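Local structure of aminopeptidase C (Lactobacillus rhamnosus, 4K7C) at residues F101-K104 against F105-N109; M160-T163 against Y164-K168; D91-L94 against S95-Y98; G140-D143 against M144-L148. The protein is a cysteine aminopeptidase of the peptidase C1-like family that probably removes residues from the amino ends of peptides. One frame throughout, in Å; residues are numbered along the deposited sequence. Where two conformers were deposited one is given.

Contact 3 leads from a loop into helix 96-117, and contact 1 begins a little farther along that helix. Contact 2 packs against the helix start. Ser95 OG probably bonds Met160 O at 2.6 Å, and Asn97 ND2 probably bonds Pro161 O at 3.0 Å. Contact 4 opens helix 142-152 and meets contact 1: Met144 CE lies 3.6 Å from Lys107 CE, and Leu148 CD1 3.6 Å from Asp103 CB. Contacts 2 and 4 stay apart, about 20 Å between centres. Contacts 1 and 2 also reach the second subunit. Contacts 1 and 4 both touch helix 70-87, whose start probably carries the catalytic cysteine, as in papain-like enzymes.

Contact 1 (F101-K104 against F105-N109); sequences FWDK and FEKSN
Asp103 and Lys107 face each other one turn apart on helix 96-117, and their side chains cross obliquely. Lys107 NZ gives a short hydrogen bond of 2.6 Å to Asp103 OD2, part of a salt bridge, and Asp103 OD2 accepts through its syn lone pair. Asp103 has CG anti to its backbone N (chi1 -176°), which carries the carboxylate to the end of the lysine chain. The Lys107 chain is extended beyond CG, and its CE lies 3.3 Å from Asp103 OD1 as well as near OD2. Further bonds hold both groups: Lys107 NZ also reaches Gln137 O and Gly139 O, and Asp103 OD1 takes Asn284 ND2. An alanine in place of Lys107 is likely to leave the buried Asp103 carboxylate without its countercharge and the two carbonyls without this donor.

Elsewhere on the helix, Trp102 presents CZ3, at its ring edge, to Phe105 CD2 at 4.2 Å. One face of the Trp102 ring carries Phe101 CD2, 3.8 Å above its centre. Phe13 of the second subunit meets the Phe105 ring at a steep angle. Ser108 folds back on Lys104. Ser108 OG bonds Lys104 O at 2.8 Å and Ser108 N bonds it at 3.1 Å, from opposite faces of the carbonyl plane. Lys104 NZ turns away to Gln136 and Asp138, and Glu106 pairs with Lys151 and Tyr152. Lys104 NZ and Lys107 NZ are 5.7 Å apart, but each has an acidic partner. One pair made within the helix and others with residues distant in sequence probably balance these buried charges.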
loop_
_atom_site.group_PDB
_atom_site.type_symbol
_atom_site.label_atom_id
_atom_site.label_comp_id
_atom_site.label_asym_id
_atom_site.label_seq_id
_atom_site.Cartn_x
_atom_site.Cartn_y
_atom_site.Cartn_z
ATOM N N PHE A 101 6.432 -33.732 2.463
ATOM C CA PHE A 101 5.557 -34.712 3.113
ATOM C C PHE A 101 6.334 -35.949 3.672
ATOM O O PHE A 101 6.232 -36.268 4.830
ATOM C CB PHE A 101 4.395 -35.115 2.137
ATOM C CG PHE A 101 3.378 -36.092 2.771
ATOM C CD1 PHE A 101 2.128 -35.701 3.201
ATOM C CD2 PHE A 101 3.743 -37.414 2.959
ATOM C CE1 PHE A 101 1.250 -36.632 3.756
ATOM C CE2 PHE A 101 2.889 -38.321 3.542
ATOM C CZ PHE A 101 1.670 -37.924 3.993
ATOM N N TRP A 102 7.073 -36.633 2.782
ATOM C CA TRP A 102 7.773 -37.866 3.081
ATOM C C TRP A 102 8.928 -37.616 4.039
ATOM O O TRP A 102 9.147 -38.395 4.963
ATOM C CB TRP A 102 8.232 -38.507 1.813
ATOM C CG TRP A 102 7.084 -39.013 0.995
ATOM C CD1 TRP A 102 6.768 -38.689 -0.293
ATOM C CD2 TRP A 102 6.096 -39.958 1.419
ATOM N NE1 TRP A 102 5.648 -39.387 -0.691
ATOM C CE2 TRP A 102 5.223 -40.166 0.339
ATOM C CE3 TRP A 102 5.873 -40.652 2.594
ATOM C CZ2 TRP A 102 4.104 -41.081 0.402
ATOM C CZ3 TRP A 102 4.763 -41.522 2.687
ATOM C CH2 TRP A 102 3.888 -41.718 1.609
ATOM N N ASP A 103 9.554 -36.452 3.928
ATOM C CA ASP A 103 10.581 -36.076 4.856
ATOM C C ASP A 103 10.046 -35.990 6.304
ATOM O O ASP A 103 10.567 -36.608 7.295
ATOM C CB ASP A 103 11.253 -34.762 4.449
ATOM C CG ASP A 103 12.395 -34.404 5.365
ATOM O OD1 ASP A 103 13.326 -35.240 5.481
ATOM O OD2 ASP A 103 12.364 -33.249 5.976
ATOM N N LYS A 104 9.014 -35.213 6.529
ATOM C CA LYS A 104 8.360 -35.130 7.822
ATOM C C LYS A 104 7.855 -36.425 8.385
ATOM O O LYS A 104 7.948 -36.697 9.548
ATOM C CB LYS A 104 7.198 -34.138 7.749
ATOM C CG LYS A 104 7.560 -32.687 7.554
ATOM C CD LYS A 104 7.159 -31.855 8.729
ATOM C CE LYS A 104 7.674 -30.394 8.731
ATOM N NZ LYS A 104 9.142 -30.217 8.771
ATOM N N PHE A 105 7.232 -37.235 7.533
ATOM C CA PHE A 105 6.716 -38.482 8.009
ATOM C C PHE A 105 7.864 -39.445 8.400
ATOM O O PHE A 105 7.826 -40.041 9.483
ATOM C CB PHE A 105 5.782 -39.088 6.975
ATOM C CG PHE A 105 4.997 -40.247 7.522
ATOM C CD1 PHE A 105 4.246 -40.092 8.690
ATOM C CD2 PHE A 105 4.987 -41.451 6.868
ATOM C CE1 PHE A 105 3.569 -41.133 9.256
ATOM C CE2 PHE A 105 4.245 -42.504 7.447
ATOM C CZ PHE A 105 3.510 -42.320 8.601
ATOM N N GLU A 106 8.877 -39.544 7.559
ATOM C CA GLU A 106 10.065 -40.421 7.822
ATOM C C GLU A 106 10.786 -39.890 9.027
ATOM O O GLU A 106 11.111 -40.642 9.915
ATOM C CB GLU A 106 10.985 -40.484 6.619
ATOM C CG GLU A 106 10.394 -41.319 5.484
ATOM C CD GLU A 106 10.493 -42.868 5.697
ATOM O OE1 GLU A 106 11.154 -43.381 6.649
ATOM O OE2 GLU A 106 9.844 -43.578 4.859
ATOM N N LYS A 107 10.922 -38.562 9.135
ATOM C CA LYS A 107 11.555 -38.003 10.365
ATOM C C LYS A 107 10.803 -38.327 11.674
ATOM O O LYS A 107 11.445 -38.437 12.681
ATOM C CB LYS A 107 11.785 -36.504 10.218
ATOM C CG LYS A 107 12.912 -36.112 9.312
ATOM C CD LYS A 107 12.979 -34.573 9.110
ATOM C CE LYS A 107 14.275 -34.205 8.478
ATOM N NZ LYS A 107 14.141 -32.851 7.848
ATOM N N SER A 108 9.466 -38.423 11.641
ATOM C CA SER A 108 8.630 -38.799 12.786
ATOM C C SER A 108 9.029 -40.209 13.305
ATOM O O SER A 108 9.440 -40.374 14.462
ATOM C CB SER A 108 7.113 -38.645 12.439
ATOM O OG SER A 108 6.723 -37.292 12.029
ATOM N N ASN A 109 9.116 -41.156 12.385
ATOM C CA ASN A 109 9.617 -42.501 12.644
ATOM C C ASN A 109 11.088 -42.546 13.087
ATOM O O ASN A 109 11.426 -43.256 14.068
ATOM C CB ASN A 109 9.474 -43.341 11.379
ATOM C CG ASN A 109 9.749 -44.817 11.641
ATOM O OD1 ASN A 109 9.042 -45.403 12.479
ATOM N ND2 ASN A 109 10.692 -45.379 10.964
#

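Contact 2 (M160-T163 against Y164-K168); sequences MPET and YSSSK
Glu162 lies over the hydroxyls of Ser166 and Ser167, and its OE1 accepts from both. Ser167 OG reaches Glu162 OE1 at 2.6 Å on the anti side, 27° out of the carboxylate plane. Ser166 OG comes to Glu162 OE1 at 2.7 Å from well above that plane, on the opposite face. The Glu162 chain bends at chi2 (-77°), which folds the carboxylate back over the turn. Arg69 NH2 completes the grip on OE1 with a salt bridge, so two hydroxyls and a charged group hold one oxygen.

Ser166 OG does double duty. Ser166 OG also accepts from Thr163 N at 2.8 Å. Thr163 OG1 in turn receives Ser166 N at 3.3 Å. These reciprocal bonds are those of a capping box, with Thr163 as the cap of the short helical turn 164-166. Thr163 OG1 has a further bond, to Thr218 O, which ties the cap to helix 197-219. Serine and threonine thus satisfy each other's backbone N-H groups in a turn of helical backbone angles that lacks the regular helical bonds.

The segment is a link between helices 142-152 and 170-192. Tyr164 OH bonds Glu171 at the start of the latter, Glu162 and Ser166 rest on Asn97 at the start of helix 96-117, and Thr163 and Ser166 touch Leu219 at the end of helix 197-219.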
loop_
_atom_site.group_PDB
_atom_site.type_symbol
_atom_site.label_atom_id
_atom_site.label_comp_id
_atom_site.label_asym_id
_atom_site.label_seq_id
_atom_site.Cartn_x
_atom_site.Cartn_y
_atom_site.Cartn_z
HETATM N N MSE A 160 1.408 -32.257 -7.120
HETATM C CA MSE A 160 1.298 -32.093 -5.677
HETATM C C MSE A 160 1.662 -30.622 -5.331
HETATM O O MSE A 160 2.818 -30.322 -4.980
HETATM C CB MSE A 160 2.134 -32.993 -4.802
HETATM C CG MSE A 160 1.500 -32.921 -3.463
HETATM SE SE MSE A 160 2.372 -34.182 -2.199
HETATM C CE MSE A 160 1.195 -34.027 -0.663
ATOM N N PRO A 161 0.700 -29.735 -5.538
ATOM C CA PRO A 161 0.910 -28.314 -5.307
ATOM C C PRO A 161 1.164 -27.959 -3.844
ATOM O O PRO A 161 0.873 -28.754 -2.875
ATOM C CB PRO A 161 -0.414 -27.667 -5.763
ATOM C CG PRO A 161 -1.197 -28.680 -6.470
ATOM C CD PRO A 161 -0.665 -30.019 -5.995
ATOM N N GLU A 162 1.665 -26.758 -3.653
ATOM C CA GLU A 162 1.761 -26.194 -2.326
ATOM C C GLU A 162 0.392 -26.058 -1.615
ATOM O O GLU A 162 -0.676 -25.844 -2.216
ATOM C CB GLU A 162 2.484 -24.789 -2.354
ATOM C CG GLU A 162 3.887 -24.892 -2.924
ATOM C CD GLU A 162 4.826 -25.478 -1.893
ATOM O OE1 GLU A 162 4.853 -24.908 -0.772
ATOM O OE2 GLU A 162 5.518 -26.485 -2.225
ATOM N N THR A 163 0.476 -26.103 -0.309
ATOM C CA THR A 163 -0.611 -25.786 0.597
ATOM C C THR A 163 -0.180 -24.616 1.530
ATOM O O THR A 163 0.901 -24.067 1.398
ATOM C CB THR A 163 -0.970 -26.971 1.457
ATOM O OG1 THR A 163 0.111 -27.213 2.347
ATOM C CG2 THR A 163 -1.314 -28.281 0.588
ATOM N N TYR A 164 -1.088 -24.205 2.382
ATOM C CA TYR A 164 -0.796 -23.197 3.425
ATOM C C TYR A 164 0.435 -23.576 4.176
ATOM O O TYR A 164 1.311 -22.774 4.293
ATOM C CB TYR A 164 -2.009 -22.934 4.344
ATOM C CG TYR A 164 -1.770 -21.867 5.361
ATOM C CD1 TYR A 164 -2.309 -20.598 5.232
ATOM C CD2 TYR A 164 -1.008 -22.144 6.491
ATOM C CE1 TYR A 164 -1.987 -19.602 6.177
ATOM C CE2 TYR A 164 -0.780 -21.190 7.446
ATOM C CZ TYR A 164 -1.308 -19.939 7.284
ATOM O OH TYR A 164 -1.080 -18.987 8.246
ATOM N N SER A 165 0.505 -24.798 4.711
ATOM C CA SER A 165 1.535 -25.178 5.646
ATOM C C SER A 165 2.859 -25.428 4.921
ATOM O O SER A 165 3.888 -25.266 5.490
ATOM C CB SER A 165 1.141 -26.405 6.424
ATOM O OG SER A 165 0.078 -26.167 7.259
ATOM N N SER A 166 2.797 -25.878 3.679
ATOM C CA SER A 166 4.056 -26.197 2.995
ATOM C C SER A 166 4.841 -24.933 2.733
ATOM O O SER A 166 6.062 -24.967 2.744
ATOM C CB SER A 166 3.860 -26.952 1.659
ATOM O OG SER A 166 3.090 -26.276 0.679
ATOM N N SER A 167 4.137 -23.832 2.496
ATOM C CA SER A 167 4.729 -22.548 2.213
ATOM C C SER A 167 4.797 -21.616 3.491
ATOM O O SER A 167 5.349 -20.492 3.446
ATOM C CB SER A 167 4.010 -21.918 1.001
ATOM O OG SER A 167 4.594 -22.334 -0.259
ATOM N N LYS A 168 4.327 -22.107 4.645
ATOM C CA LYS A 168 4.375 -21.420 5.930
ATOM C C LYS A 168 4.280 -22.479 7.013
ATOM O O LYS A 168 3.181 -22.771 7.500
ATOM C CB LYS A 168 3.246 -20.417 6.029
ATOM C CG LYS A 168 3.215 -19.451 7.183
ATOM C CD LYS A 168 2.294 -18.277 6.785
ATOM C CE LYS A 168 1.900 -17.435 7.985
ATOM N NZ LYS A 168 2.875 -17.503 9.109
#

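Contact 3 (D91-L94 against S95-Y98); sequences DFEL and SQNY
Glu93 and Leu94 run in an extended backbone, and the chain turns at Ser95 into the helix that begins at Gln96, bringing the side chains of Glu93 and Gln96 together. This is an N-cap: Ser95 occupies the position just before helix 96-117. Ser95 OG accepts from Tyr98 N at 3.1 Å. OG stands anti to the backbone N (chi1 179°), beside the carbonyl carbon, which sets it in front of the first helical turn. The same hydroxyl is also bonded to Met160 O, so the cap ties the helix start to the loop before helix 170-192.

The second link is between side chains. Glu93 extends beyond CG, while Gln96 bends at chi2 and swings back toward the loop. The two cross at about a right angle, with carboxylate and amide planes 54° apart. Gln96 CD lies 3.4 Å from Leu94 O, without a hydrogen bond between the amide and that oxygen. Gln96 OE1 accepts from Lys157 NZ, and the other Glu93 oxygen, OE1, binds a glycerol, probably from the crystallisation liquor. Leu94 packs on Met79 of helix 70-87 and on Phe248 of helix 245-253. Gln96 NE2 gives the nearly straight bond that joins loop to helix: it meets Glu93 OE2 at 3.0 Å on the anti side, 26° out of the carboxylate plane, with the oxygen close to the amide plane.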
loop_
_atom_site.group_PDB
_atom_site.type_symbol
_atom_site.label_atom_id
_atom_site.label_comp_id
_atom_site.label_asym_id
_atom_site.label_seq_id
_atom_site.Cartn_x
_atom_site.Cartn_y
_atom_site.Cartn_z
ATOM N N ASP A 91 11.448 -23.724 -17.501
ATOM C CA ASP A 91 10.963 -23.384 -16.144
ATOM C C ASP A 91 10.177 -24.484 -15.412
ATOM O O ASP A 91 9.435 -24.244 -14.404
ATOM C CB ASP A 91 10.142 -22.100 -16.173
ATOM C CG ASP A 91 10.983 -20.876 -16.608
ATOM O OD1 ASP A 91 12.235 -20.916 -16.626
ATOM O OD2 ASP A 91 10.320 -19.879 -17.021
ATOM N N PHE A 92 10.297 -25.693 -15.915
ATOM C CA PHE A 92 9.557 -26.804 -15.302
ATOM C C PHE A 92 9.935 -26.931 -13.811
ATOM O O PHE A 92 11.111 -26.698 -13.432
ATOM C CB PHE A 92 9.920 -28.104 -15.975
ATOM C CG PHE A 92 9.213 -29.286 -15.348
ATOM C CD1 PHE A 92 7.857 -29.496 -15.543
ATOM C CD2 PHE A 92 9.923 -30.158 -14.542
ATOM C CE1 PHE A 92 7.204 -30.607 -14.969
ATOM C CE2 PHE A 92 9.265 -31.262 -13.986
ATOM C CZ PHE A 92 7.916 -31.446 -14.153
ATOM N N GLU A 93 8.949 -27.182 -12.947
ATOM C CA GLU A 93 9.248 -27.403 -11.529
ATOM C C GLU A 93 8.721 -28.765 -11.011
ATOM O O GLU A 93 7.663 -29.198 -11.403
ATOM C CB GLU A 93 8.627 -26.340 -10.607
ATOM C CG GLU A 93 9.385 -25.115 -10.230
ATOM C CD GLU A 93 8.592 -24.250 -9.216
ATOM O OE1 GLU A 93 7.571 -23.698 -9.652
ATOM O OE2 GLU A 93 8.893 -24.243 -7.976
ATOM N N LEU A 94 9.524 -29.381 -10.142
ATOM C CA LEU A 94 9.107 -30.553 -9.383
ATOM C C LEU A 94 8.458 -30.128 -8.093
ATOM O O LEU A 94 8.779 -29.003 -7.570
ATOM C CB LEU A 94 10.324 -31.436 -9.108
ATOM C CG LEU A 94 11.024 -31.991 -10.360
ATOM C CD1 LEU A 94 12.507 -32.444 -10.161
ATOM C CD2 LEU A 94 10.165 -33.103 -10.984
ATOM N N SER A 95 7.643 -31.016 -7.519
ATOM C CA SER A 95 6.939 -30.724 -6.289
ATOM C C SER A 95 7.861 -30.764 -5.065
ATOM O O SER A 95 8.253 -31.816 -4.601
ATOM C CB SER A 95 5.810 -31.708 -6.075
ATOM O OG SER A 95 5.113 -31.521 -4.922
ATOM N N GLN A 96 8.107 -29.588 -4.496
ATOM C CA GLN A 96 8.788 -29.562 -3.177
ATOM C C GLN A 96 7.919 -29.973 -2.004
ATOM O O GLN A 96 8.451 -30.315 -0.992
ATOM C CB GLN A 96 9.388 -28.164 -2.949
ATOM C CG GLN A 96 10.139 -27.650 -4.147
ATOM C CD GLN A 96 9.342 -26.815 -5.071
ATOM O OE1 GLN A 96 8.102 -26.750 -5.008
ATOM N NE2 GLN A 96 10.054 -26.216 -6.070
ATOM N N ASN A 97 6.588 -29.932 -2.138
ATOM C CA ASN A 97 5.691 -30.370 -1.128
ATOM C C ASN A 97 5.782 -31.934 -1.020
ATOM O O ASN A 97 5.733 -32.439 0.080
ATOM C CB ASN A 97 4.309 -29.938 -1.393
ATOM C CG ASN A 97 3.401 -30.139 -0.206
ATOM O OD1 ASN A 97 3.863 -30.263 0.954
ATOM N ND2 ASN A 97 2.128 -30.096 -0.441
ATOM N N TYR A 98 5.934 -32.610 -2.148
ATOM C CA TYR A 98 6.055 -34.078 -2.205
ATOM C C TYR A 98 7.190 -34.550 -1.305
ATOM O O TYR A 98 6.963 -35.395 -0.441
ATOM C CB TYR A 98 6.163 -34.593 -3.667
ATOM C CG TYR A 98 6.062 -36.104 -3.783
ATOM C CD1 TYR A 98 4.840 -36.786 -3.744
ATOM C CD2 TYR A 98 7.213 -36.848 -3.877
ATOM C CE1 TYR A 98 4.789 -38.181 -3.849
ATOM C CE2 TYR A 98 7.163 -38.251 -3.915
ATOM C CZ TYR A 98 5.956 -38.877 -3.961
ATOM O OH TYR A 98 5.914 -40.304 -4.067
#

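Contact 4 (G140-D143 against M144-L148); sequences GQWD and MLSAL
Trp142 O is gripped by two backbone donors of the next turn. Ser146 N points straight at Trp142 O, at 3.0 Å, nearly along the C=O axis. Leu145 N is also 3.0 Å from Trp142 O, but its bond is weak and bent. Leu145 N bonds Gln141 O as well, at 3.2 Å, and Gln141 stands at the N-cap.

In Trp142, CG stands anti to the backbone N (chi1 172°), and the indole swings back so that NE1 faces the Ser146 side of the turn. Trp142 NE1 donates to a water at 2.9 Å. That water lies 2.7 Å from Ser146 OG and bridges the two side chains. Asp143 OD1 lies at the indole edge, in its plane, while Asp143 OD2 takes the backbone N of Arg292. A leucine in place of Trp142 would probably leave the bridging water without its N-H donor and Trp316 without its edge-to-face partner.

Met144, a selenomethionine, bends at chi3 (65°). Met144 CE comes within 4.1 Å of Gly140 CA.

Trp142 and Leu145 rest on Ala75 of helix 70-87. That helix probably corresponds to the central helix of papain-like enzymes, which begins at the catalytic cysteine. Packing on it is consistent with the helical half of the papain-like fold.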
loop_
_atom_site.group_PDB
_atom_site.type_symbol
_atom_site.label_atom_id
_atom_site.label_comp_id
_atom_site.label_asym_id
_atom_site.label_seq_id
_atom_site.Cartn_x
_atom_site.Cartn_y
_atom_site.Cartn_z
ATOM N N GLY A 140 17.665 -30.263 5.985
ATOM C CA GLY A 140 18.314 -31.537 5.754
ATOM C C GLY A 140 19.648 -31.445 5.042
ATOM O O GLY A 140 20.316 -30.392 5.006
ATOM N N GLN A 141 20.101 -32.595 4.545
ATOM C CA GLN A 141 21.325 -32.697 3.793
ATOM C C GLN A 141 21.064 -33.565 2.546
ATOM O O GLN A 141 20.044 -34.283 2.470
ATOM C CB GLN A 141 22.430 -33.290 4.716
ATOM C CG GLN A 141 22.575 -32.584 6.048
ATOM C CD GLN A 141 23.917 -32.798 6.744
ATOM O OE1 GLN A 141 24.854 -33.345 6.168
ATOM N NE2 GLN A 141 24.022 -32.337 7.967
ATOM N N TRP A 142 21.986 -33.496 1.585
ATOM C CA TRP A 142 21.855 -34.120 0.270
ATOM C C TRP A 142 21.488 -35.619 0.369
ATOM O O TRP A 142 20.550 -36.058 -0.267
ATOM C CB TRP A 142 23.160 -33.977 -0.527
ATOM C CG TRP A 142 23.076 -34.782 -1.779
ATOM C CD1 TRP A 142 23.454 -36.095 -1.950
ATOM C CD2 TRP A 142 22.488 -34.386 -3.032
ATOM N NE1 TRP A 142 23.140 -36.522 -3.210
ATOM C CE2 TRP A 142 22.562 -35.496 -3.903
ATOM C CE3 TRP A 142 21.937 -33.202 -3.512
ATOM C CZ2 TRP A 142 22.095 -35.441 -5.239
ATOM C CZ3 TRP A 142 21.521 -33.140 -4.833
ATOM C CH2 TRP A 142 21.566 -34.266 -5.681
ATOM N N ASP A 143 22.162 -36.365 1.232
ATOM C CA ASP A 143 21.958 -37.824 1.284
ATOM C C ASP A 143 20.566 -38.162 1.812
ATOM O O ASP A 143 19.989 -39.181 1.429
ATOM C CB ASP A 143 23.027 -38.472 2.154
ATOM C CG ASP A 143 24.458 -38.325 1.588
ATOM O OD1 ASP A 143 24.680 -38.413 0.357
ATOM O OD2 ASP A 143 25.381 -38.089 2.427
HETATM N N MSE A 144 20.038 -37.300 2.682
HETATM C CA MSE A 144 18.633 -37.421 3.133
HETATM C C MSE A 144 17.634 -37.126 2.050
HETATM O O MSE A 144 16.574 -37.744 1.976
HETATM C CB MSE A 144 18.450 -36.460 4.327
HETATM C CG MSE A 144 19.197 -36.969 5.545
HETATM SE SE MSE A 144 19.426 -35.546 6.904
HETATM C CE MSE A 144 17.565 -35.207 7.424
ATOM N N LEU A 145 17.937 -36.218 1.118
ATOM C CA LEU A 145 17.001 -35.995 0.025
ATOM C C LEU A 145 17.058 -37.208 -0.920
ATOM O O LEU A 145 16.007 -37.704 -1.389
ATOM C CB LEU A 145 17.417 -34.721 -0.702
ATOM C CG LEU A 145 16.460 -34.089 -1.719
ATOM C CD1 LEU A 145 16.550 -34.786 -3.068
ATOM C CD2 LEU A 145 15.058 -34.070 -1.124
ATOM N N SER A 146 18.266 -37.671 -1.250
ATOM C CA SER A 146 18.384 -38.907 -2.022
ATOM C C SER A 146 17.615 -40.063 -1.450
ATOM O O SER A 146 16.912 -40.764 -2.204
ATOM C CB SER A 146 19.844 -39.310 -2.221
ATOM O OG SER A 146 20.338 -38.434 -3.123
ATOM N N ALA A 147 17.731 -40.271 -0.147
ATOM C CA ALA A 147 17.030 -41.339 0.507
ATOM C C ALA A 147 15.538 -41.257 0.207
ATOM O O ALA A 147 14.876 -42.284 -0.033
ATOM C CB ALA A 147 17.232 -41.320 2.005
ATOM N N LEU A 148 14.991 -40.024 0.242
ATOM C CA LEU A 148 13.595 -39.827 -0.043
ATOM C C LEU A 148 13.233 -40.145 -1.461
ATOM O O LEU A 148 12.235 -40.818 -1.675
ATOM C CB LEU A 148 13.134 -38.374 0.291
ATOM C CG LEU A 148 13.198 -38.052 1.784
ATOM C CD1 LEU A 148 13.131 -36.543 1.976
ATOM C CD2 LEU A 148 12.077 -38.730 2.539
HETATM O O HOH W 1 22.847 -39.365 -3.683
#